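Local atomic coordinates of polyprenyl synthetase (Nonlabens dokdonensis, PDB entry 6KD7), a protein that probably acts as a magnesium-dependent prenyltransferase, a geranylgeranyl pyrophosphate synthase that lengthens isoprenoid diphosphate chains. Residues K125-T136 with C175-I183. Residues are numbered along the deposited sequence; the frame is centred on the assembly and turned at random.
Sequences KFYQLNKVFSRT and CALQMGAII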
loop_
_atom_site.group_PDB
_atom_site.type_symbol
_atom_site.label_atom_id
_atom_site.label_comp_id
_atom_site.label_asym_id
_atom_site.label_seq_id
_atom_site.Cartn_x
_atom_site.Cartn_y
_atom_site.Cartn_z
ATOM N N LYS A 125 43.427 -28.203 14.778
ATOM C CA LYS A 125 41.990 -28.524 14.739
ATOM C C LYS A 125 41.223 -27.264 14.294
ATOM O O LYS A 125 40.309 -27.384 13.482
ATOM C CB LYS A 125 41.611 -29.026 16.123
ATOM C CG LYS A 125 42.040 -30.456 16.373
ATOM C CD LYS A 125 41.896 -30.778 17.825
ATOM C CE LYS A 125 42.473 -32.154 18.110
ATOM N NZ LYS A 125 42.184 -32.446 19.516
ATOM N N PHE A 126 41.599 -26.119 14.846
ATOM C CA PHE A 126 41.107 -24.790 14.425
ATOM C C PHE A 126 41.084 -24.704 12.908
ATOM O O PHE A 126 40.024 -24.437 12.346
ATOM C CB PHE A 126 41.965 -23.667 14.965
ATOM C CG PHE A 126 41.406 -22.315 14.629
ATOM C CD1 PHE A 126 40.463 -21.712 15.460
ATOM C CD2 PHE A 126 41.816 -21.673 13.468
ATOM C CE1 PHE A 126 39.982 -20.448 15.161
ATOM C CE2 PHE A 126 41.330 -20.404 13.178
ATOM C CZ PHE A 126 40.420 -19.793 14.018
ATOM N N TYR A 127 42.187 -25.046 12.263
ATOM C CA TYR A 127 42.281 -24.992 10.798
ATOM C C TYR A 127 41.264 -25.954 10.193
ATOM O O TYR A 127 40.636 -25.678 9.160
ATOM C CB TYR A 127 43.710 -25.222 10.284
ATOM C CG TYR A 127 43.829 -25.112 8.791
ATOM C CD1 TYR A 127 44.078 -23.891 8.194
ATOM C CD2 TYR A 127 43.625 -26.199 7.978
ATOM C CE1 TYR A 127 44.166 -23.761 6.821
ATOM C CE2 TYR A 127 43.693 -26.088 6.604
ATOM C CZ TYR A 127 43.966 -24.859 6.034
ATOM O OH TYR A 127 44.001 -24.749 4.684
ATOM N N GLN A 128 41.163 -27.145 10.724
ATOM C CA GLN A 128 40.365 -28.192 10.041
ATOM C C GLN A 128 38.865 -27.852 10.207
ATOM O O GLN A 128 38.082 -28.134 9.287
ATOM C CB GLN A 128 40.747 -29.549 10.648
ATOM C CG GLN A 128 42.026 -30.164 10.083
ATOM C CD GLN A 128 42.189 -31.539 10.697
ATOM O OE1 GLN A 128 42.592 -31.676 11.847
ATOM N NE2 GLN A 128 41.694 -32.542 10.001
ATOM N N LEU A 129 38.503 -27.394 11.401
ATOM C CA LEU A 129 37.129 -27.018 11.811
ATOM C C LEU A 129 36.679 -25.877 10.879
ATOM O O LEU A 129 35.635 -26.052 10.215
ATOM C CB LEU A 129 37.133 -26.608 13.285
ATOM C CG LEU A 129 37.262 -27.759 14.293
ATOM C CD1 LEU A 129 37.304 -27.223 15.707
ATOM C CD2 LEU A 129 36.144 -28.812 14.136
ATOM N N ASN A 130 37.486 -24.811 10.777
ATOM C CA ASN A 130 37.144 -23.611 9.968
ATOM C C ASN A 130 36.928 -24.057 8.542
ATOM O O ASN A 130 35.935 -23.682 7.912
ATOM C CB ASN A 130 38.179 -22.499 10.010
ATOM C CG ASN A 130 37.940 -21.627 11.195
ATOM O OD1 ASN A 130 38.445 -21.919 12.288
ATOM N ND2 ASN A 130 37.201 -20.545 10.993
ATOM N N LYS A 131 37.825 -24.891 8.035
ATOM C CA LYS A 131 37.747 -25.317 6.617
ATOM C C LYS A 131 36.469 -26.102 6.295
ATOM O O LYS A 131 35.816 -25.734 5.343
ATOM C CB LYS A 131 38.983 -26.148 6.277
ATOM C CG LYS A 131 39.235 -26.343 4.794
ATOM C CD LYS A 131 40.688 -26.544 4.497
ATOM C CE LYS A 131 40.970 -26.732 3.026
ATOM N NZ LYS A 131 40.056 -27.721 2.423
ATOM N N VAL A 132 36.077 -27.079 7.107
ATOM C CA VAL A 132 34.879 -27.880 6.732
ATOM C C VAL A 132 33.623 -27.024 7.030
ATOM O O VAL A 132 32.645 -27.108 6.248
ATOM C CB VAL A 132 34.824 -29.261 7.417
ATOM C CG1 VAL A 132 34.702 -29.125 8.922
ATOM C CG2 VAL A 132 33.685 -30.088 6.835
ATOM N N PHE A 133 33.687 -26.171 8.044
ATOM C CA PHE A 133 32.576 -25.289 8.470
ATOM C C PHE A 133 32.236 -24.297 7.338
ATOM O O PHE A 133 31.070 -24.248 6.913
ATOM C CB PHE A 133 32.929 -24.544 9.750
ATOM C CG PHE A 133 31.854 -23.625 10.257
ATOM C CD1 PHE A 133 30.695 -24.127 10.841
ATOM C CD2 PHE A 133 32.013 -22.250 10.174
ATOM C CE1 PHE A 133 29.741 -23.264 11.357
ATOM C CE2 PHE A 133 31.017 -21.389 10.604
ATOM C CZ PHE A 133 29.902 -21.904 11.226
ATOM N N SER A 134 33.249 -23.596 6.835
ATOM C CA SER A 134 33.131 -22.588 5.756
ATOM C C SER A 134 32.659 -23.248 4.474
ATOM O O SER A 134 31.804 -22.706 3.808
ATOM C CB SER A 134 34.417 -21.830 5.558
ATOM O OG SER A 134 34.688 -21.011 6.689
ATOM N N ARG A 135 33.179 -24.401 4.117
ATOM C CA ARG A 135 32.745 -25.067 2.877
ATOM C C ARG A 135 31.254 -25.411 3.027
ATOM O O ARG A 135 30.505 -25.282 2.046
ATOM C CB ARG A 135 33.581 -26.324 2.632
ATOM C CG ARG A 135 33.184 -27.090 1.374
ATOM C CD ARG A 135 34.174 -28.185 0.936
ATOM N NE ARG A 135 34.387 -29.269 1.905
ATOM C CZ ARG A 135 35.442 -29.402 2.736
ATOM N NH1 ARG A 135 36.436 -28.527 2.768
ATOM N NH2 ARG A 135 35.490 -30.432 3.555
ATOM N N THR A 136 30.875 -25.939 4.200
ATOM C CA THR A 136 29.484 -26.306 4.530
ATOM C C THR A 136 28.618 -25.032 4.481
ATOM O O THR A 136 27.583 -25.073 3.836
ATOM C CB THR A 136 29.425 -27.044 5.876
ATOM O OG1 THR A 136 30.233 -28.216 5.686
ATOM C CG2 THR A 136 28.005 -27.394 6.280
ATOM N N CYS A 175 28.733 -32.290 8.355
ATOM C CA CYS A 175 29.729 -31.359 8.894
ATOM C C CYS A 175 29.746 -31.485 10.409
ATOM O O CYS A 175 30.830 -31.464 10.987
ATOM C CB CYS A 175 29.428 -29.933 8.409
ATOM S SG CYS A 175 30.446 -28.685 9.209
ATOM N N ALA A 176 28.581 -31.452 11.061
ATOM C CA ALA A 176 28.475 -31.554 12.532
ATOM C C ALA A 176 29.198 -32.839 13.004
ATOM O O ALA A 176 29.918 -32.764 14.000
ATOM C CB ALA A 176 27.028 -31.556 12.972
ATOM N N LEU A 177 28.986 -33.967 12.329
ATOM C CA LEU A 177 29.629 -35.261 12.686
ATOM C C LEU A 177 31.147 -35.156 12.437
ATOM O O LEU A 177 31.927 -35.411 13.389
ATOM C CB LEU A 177 28.990 -36.383 11.866
ATOM C CG LEU A 177 27.562 -36.728 12.281
ATOM C CD1 LEU A 177 26.873 -37.484 11.187
ATOM C CD2 LEU A 177 27.530 -37.527 13.568
ATOM N N GLN A 178 31.538 -34.676 11.250
ATOM C CA GLN A 178 32.949 -34.501 10.876
ATOM C C GLN A 178 33.653 -33.637 11.910
ATOM O O GLN A 178 34.809 -34.003 12.241
ATOM C CB GLN A 178 33.102 -34.072 9.427
ATOM C CG GLN A 178 34.552 -33.853 9.092
ATOM C CD GLN A 178 34.797 -33.648 7.627
ATOM O OE1 GLN A 178 35.957 -33.511 7.254
ATOM N NE2 GLN A 178 33.768 -33.600 6.798
ATOM N N MET A 179 33.012 -32.618 12.487
ATOM C CA MET A 179 33.709 -31.721 13.441
ATOM C C MET A 179 34.047 -32.498 14.727
ATOM O O MET A 179 35.029 -32.108 15.441
ATOM C CB MET A 179 32.886 -30.462 13.796
ATOM C CG MET A 179 32.797 -29.498 12.580
ATOM S SD MET A 179 31.598 -28.152 12.708
ATOM C CE MET A 179 32.092 -27.356 14.210
ATOM N N GLY A 180 33.194 -33.434 15.131
ATOM C CA GLY A 180 33.454 -34.194 16.377
ATOM C C GLY A 180 34.641 -35.110 16.169
ATOM O O GLY A 180 35.511 -35.148 17.025
ATOM N N ALA A 181 34.693 -35.724 14.995
ATOM C CA ALA A 181 35.786 -36.583 14.525
ATOM C C ALA A 181 37.096 -35.767 14.494
ATOM O O ALA A 181 38.127 -36.249 14.996
ATOM C CB ALA A 181 35.402 -37.186 13.203
ATOM N N ILE A 182 37.061 -34.526 14.017
ATOM C CA ILE A 182 38.266 -33.661 13.975
ATOM C C ILE A 182 38.720 -33.435 15.409
ATOM O O ILE A 182 39.906 -33.448 15.664
ATOM C CB ILE A 182 37.979 -32.312 13.288
ATOM C CG1 ILE A 182 37.821 -32.482 11.780
ATOM C CG2 ILE A 182 39.030 -31.268 13.646
ATOM C CD1 ILE A 182 37.179 -31.269 11.149
ATOM N N ILE A 183 37.795 -33.175 16.313
ATOM C CA ILE A 183 38.201 -32.899 17.717
ATOM C C ILE A 183 38.830 -34.141 18.368
ATOM O O ILE A 183 39.618 -33.970 19.288
ATOM C CB ILE A 183 37.032 -32.272 18.484
ATOM C CG1 ILE A 183 36.771 -30.868 17.931
ATOM C CG2 ILE A 183 37.309 -32.249 19.971
ATOM C CD1 ILE A 183 35.417 -30.318 18.230
#
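Ile182 and Val132 interlock as reciprocal knobs where the axes of segments 125-136 and 175-183 run nearly antiparallel (171°) and come within 9.8 Å. Ile182 enters a hole formed by Lys125, Gln128, Leu129 and Val132, while Val132 settles among Cys175, Gln178, Met179 and Ile182. The two knobs run alongside one another, pointing opposite ways, Val132 CG1 lying 4.0 Å from Ile182 CD1. Leu129 lies roughly perpendicular to Met179, and its CD2 branch fills the angle between Met179 CB, at 3.7 Å, and Ile182 CG2, at 3.8 Å. Met179 also packs on Ala64 and Val68 of helix 58-82, which places the seam within the all-helical prenyl synthase core.

Toward the Cys175 end, Thr136 turns its hydroxyl back along its own helix (chi1 -60°), and OG1 donates to Val132 O at 2.7 Å. That carbonyl also accepts from Thr136 N, on the opposite face of its plane. The buried hydroxyl is thus satisfied while OG1 rests 3.3 Å from Cys175 CB. At the other end, the extended chain of Lys125 runs along the Ile182 carbonyl and brings NZ to Ile183 O at 3.0 Å, from above the carbonyl plane. Cutting this side chain back to an alanine is likely to cost the Ile183 carbonyl its lysine donor and to bare the flank of Ile182. The seam is thus held mainly by apolar interdigitation, one lysine tying down the C-terminal end of helix 158-183.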